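Local coordinates for scyllo-inositol 2-dehydrogenase (NADP(+)) IolW (Bacillus subtilis subsp. subtilis, PDB 3GDO), which catalyses the reversible NADPH-dependent reduction of scyllo-inosose to scyllo-inositol and cannot use NADH in place of NADPH, at residues D4-G12 with A65-T73. Residues are numbered along the deposited sequence; the frame is centred on the assembly and turned at random.
Sequences DTIKVGILG and AIELVIVTT
Glu67 reaches the start of strand 6-11 with its carboxylate: OE1 takes the amide N of Lys7 at 3.0 Å, on its anti side, somewhat out of the carboxylate plane, with a nearly straight N-H...O (164°), much as a strand carbonyl might. Lys7 O in turn receives two amides, Glu67 N at 3.0 Å and a longer bond from Leu68 N at 3.3 Å, so side chain and backbone together grip one residue. From there the parallel ladder runs regularly: Gly9 N to Leu68 O, Ile70 N to Gly9 O and Leu11 N to Ile70 O, the last at 2.8 Å. At its far end Leu11 O accepts both Thr72 N and Thr72 OG1, the hydroxyl at 2.6 Å; with chi1 at 78° OG1 sits between its own backbone N and carbonyl carbon, turned back onto that oxygen.

Lys7 CB lies 3.3 Å from Ala65 O. The Lys7 chain then bends at chi2 (-45°) and chi4 away from 65-73, and NZ bonds to Thr5 O and OG1. With alanine in place of the lysine, Thr5 O and OG1 would probably lose their ammonium donor, and Ala65 O the CG methylene packed beside it.

Packing follows the alternation of the strands. On one face Val8 CG1 meets Ile70 CG1 at 3.8 Å; on the other, Leu11 CG rests on Val69 CG1 at 3.6 Å, and its CD1 lies alongside Val71 CG2.

These are adjoining central strands of the Rossmann sheet, where strand order jumps from first to fourth; Gly12 opens a GxGxxG pattern, consistent with dinucleotide binding. Strands 31-37 and 91-95 flank the pair, helix 78-87 covers Leu11 and Val69, and helix 303-315 covers Ile6 and Ile70, its Arg314 salt-bridged to Glu67 OE2.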
loop_
_atom_site.group_PDB
_atom_site.type_symbol
_atom_site.label_atom_id
_atom_site.label_comp_id
_atom_site.label_asym_id
_atom_site.label_seq_id
_atom_site.Cartn_x
_atom_site.Cartn_y
_atom_site.Cartn_z
ATOM N N ASP B 4 -1.292 -9.341 -49.125
ATOM C CA ASP B 4 -0.565 -9.708 -47.915
ATOM C C ASP B 4 -1.350 -9.640 -46.582
ATOM O O ASP B 4 -0.762 -9.875 -45.519
ATOM C CB ASP B 4 0.768 -8.941 -47.837
ATOM C CG ASP B 4 1.693 -9.264 -49.016
ATOM O OD1 ASP B 4 1.436 -10.300 -49.676
ATOM O OD2 ASP B 4 2.644 -8.487 -49.280
ATOM N N THR B 5 -2.651 -9.363 -46.628
ATOM C CA THR B 5 -3.422 -9.316 -45.381
ATOM C C THR B 5 -3.301 -10.631 -44.641
ATOM O O THR B 5 -3.292 -11.716 -45.240
ATOM C CB THR B 5 -4.926 -8.967 -45.583
ATOM O OG1 THR B 5 -5.526 -9.879 -46.522
ATOM C CG2 THR B 5 -5.089 -7.558 -46.074
ATOM N N ILE B 6 -3.195 -10.529 -43.326
ATOM C CA ILE B 6 -3.145 -11.704 -42.482
ATOM C C ILE B 6 -4.583 -12.155 -42.284
ATOM O O ILE B 6 -5.434 -11.357 -41.851
ATOM C CB ILE B 6 -2.426 -11.377 -41.135
ATOM C CG1 ILE B 6 -0.968 -10.955 -41.422
ATOM C CG2 ILE B 6 -2.489 -12.554 -40.184
ATOM C CD1 ILE B 6 -0.187 -10.527 -40.222
ATOM N N LYS B 7 -4.849 -13.416 -42.621
ATOM C CA LYS B 7 -6.191 -13.988 -42.569
ATOM C C LYS B 7 -6.446 -14.466 -41.163
ATOM O O LYS B 7 -5.785 -15.370 -40.680
ATOM C CB LYS B 7 -6.366 -15.177 -43.560
ATOM C CG LYS B 7 -6.051 -14.889 -45.042
ATOM C CD LYS B 7 -6.675 -13.574 -45.493
ATOM C CE LYS B 7 -6.430 -13.343 -47.003
ATOM N NZ LYS B 7 -5.105 -12.712 -47.239
ATOM N N VAL B 8 -7.453 -13.888 -40.533
ATOM C CA VAL B 8 -7.718 -14.155 -39.113
ATOM C C VAL B 8 -8.976 -14.977 -38.920
ATOM O O VAL B 8 -9.975 -14.737 -39.583
ATOM C CB VAL B 8 -7.852 -12.814 -38.346
ATOM C CG1 VAL B 8 -8.151 -13.036 -36.840
ATOM C CG2 VAL B 8 -6.596 -11.956 -38.585
ATOM N N GLY B 9 -8.904 -15.943 -38.010
ATOM C CA GLY B 9 -10.085 -16.601 -37.451
ATOM C C GLY B 9 -10.234 -16.243 -35.967
ATOM O O GLY B 9 -9.270 -16.376 -35.184
ATOM N N ILE B 10 -11.417 -15.754 -35.578
ATOM C CA ILE B 10 -11.695 -15.417 -34.161
ATOM C C ILE B 10 -12.552 -16.467 -33.468
ATOM O O ILE B 10 -13.662 -16.772 -33.913
ATOM C CB ILE B 10 -12.354 -14.039 -33.994
ATOM C CG1 ILE B 10 -11.525 -12.971 -34.689
ATOM C CG2 ILE B 10 -12.555 -13.702 -32.474
ATOM C CD1 ILE B 10 -12.224 -11.615 -34.802
ATOM N N LEU B 11 -12.039 -17.038 -32.390
ATOM C CA LEU B 11 -12.803 -18.027 -31.661
ATOM C C LEU B 11 -13.628 -17.346 -30.558
ATOM O O LEU B 11 -13.074 -16.849 -29.591
ATOM C CB LEU B 11 -11.909 -19.103 -31.056
ATOM C CG LEU B 11 -11.066 -20.010 -31.960
ATOM C CD1 LEU B 11 -10.591 -21.219 -31.133
ATOM C CD2 LEU B 11 -11.831 -20.476 -33.222
ATOM N N GLY B 12 -14.956 -17.326 -30.738
ATOM C CA GLY B 12 -15.870 -16.738 -29.732
ATOM C C GLY B 12 -16.149 -15.286 -30.050
ATOM O O GLY B 12 -15.258 -14.544 -30.440
ATOM N N ALA B 65 -6.206 -21.397 -45.544
ATOM C CA ALA B 65 -5.973 -19.986 -45.756
ATOM C C ALA B 65 -5.807 -19.221 -44.409
ATOM O O ALA B 65 -5.214 -18.153 -44.386
ATOM C CB ALA B 65 -7.066 -19.359 -46.622
ATOM N N ILE B 66 -6.328 -19.779 -43.319
ATOM C CA ILE B 66 -6.292 -19.121 -41.999
ATOM C C ILE B 66 -4.870 -19.143 -41.414
ATOM O O ILE B 66 -4.295 -20.219 -41.266
ATOM C CB ILE B 66 -7.252 -19.809 -41.014
ATOM C CG1 ILE B 66 -8.712 -19.655 -41.484
ATOM C CG2 ILE B 66 -7.062 -19.261 -39.574
ATOM C CD1 ILE B 66 -9.222 -18.206 -41.570
ATOM N N GLU B 67 -4.331 -17.973 -41.079
ATOM C CA GLU B 67 -2.949 -17.873 -40.568
ATOM C C GLU B 67 -2.837 -17.626 -39.041
ATOM O O GLU B 67 -1.933 -18.171 -38.371
ATOM C CB GLU B 67 -2.222 -16.767 -41.300
ATOM C CG GLU B 67 -2.340 -16.891 -42.836
ATOM C CD GLU B 67 -1.729 -15.736 -43.510
ATOM O OE1 GLU B 67 -2.414 -14.714 -43.785
ATOM O OE2 GLU B 67 -0.520 -15.816 -43.730
ATOM N N LEU B 68 -3.747 -16.782 -38.531
ATOM C CA LEU B 68 -3.790 -16.402 -37.095
ATOM C C LEU B 68 -5.184 -16.669 -36.504
ATOM O O LEU B 68 -6.194 -16.270 -37.095
ATOM C CB LEU B 68 -3.401 -14.922 -36.900
ATOM C CG LEU B 68 -3.460 -14.331 -35.474
ATOM C CD1 LEU B 68 -2.454 -14.952 -34.553
ATOM C CD2 LEU B 68 -3.261 -12.830 -35.513
ATOM N N VAL B 69 -5.208 -17.376 -35.371
ATOM C CA VAL B 69 -6.431 -17.598 -34.585
ATOM C C VAL B 69 -6.343 -16.753 -33.286
ATOM O O VAL B 69 -5.309 -16.783 -32.580
ATOM C CB VAL B 69 -6.591 -19.085 -34.212
ATOM C CG1 VAL B 69 -7.874 -19.317 -33.403
ATOM C CG2 VAL B 69 -6.633 -19.950 -35.467
ATOM N N ILE B 70 -7.404 -15.988 -33.006
ATOM C CA ILE B 70 -7.576 -15.318 -31.686
ATOM C C ILE B 70 -8.461 -16.167 -30.772
ATOM O O ILE B 70 -9.601 -16.478 -31.101
ATOM C CB ILE B 70 -8.183 -13.925 -31.849
ATOM C CG1 ILE B 70 -7.594 -13.210 -33.075
ATOM C CG2 ILE B 70 -8.067 -13.112 -30.543
ATOM C CD1 ILE B 70 -6.113 -12.781 -32.966
ATOM N N VAL B 71 -7.925 -16.617 -29.659
ATOM C CA VAL B 71 -8.722 -17.456 -28.785
ATOM C C VAL B 71 -9.389 -16.609 -27.671
ATOM O O VAL B 71 -8.727 -16.079 -26.791
ATOM C CB VAL B 71 -7.929 -18.634 -28.226
ATOM C CG1 VAL B 71 -8.834 -19.521 -27.388
ATOM C CG2 VAL B 71 -7.331 -19.454 -29.390
ATOM N N THR B 72 -10.702 -16.444 -27.780
ATOM C CA THR B 72 -11.456 -15.802 -26.719
ATOM C C THR B 72 -12.496 -16.761 -26.072
ATOM O O THR B 72 -13.348 -16.319 -25.343
ATOM C CB THR B 72 -12.145 -14.518 -27.211
ATOM O OG1 THR B 72 -13.298 -14.885 -27.952
ATOM C CG2 THR B 72 -11.180 -13.621 -28.068
ATOM N N THR B 73 -12.429 -18.058 -26.323
ATOM C CA THR B 73 -13.413 -18.951 -25.718
ATOM C C THR B 73 -13.211 -18.964 -24.190
ATOM O O THR B 73 -12.142 -18.552 -23.725
ATOM C CB THR B 73 -13.392 -20.360 -26.339
ATOM O OG1 THR B 73 -12.046 -20.816 -26.431
ATOM C CG2 THR B 73 -14.003 -20.328 -27.752
#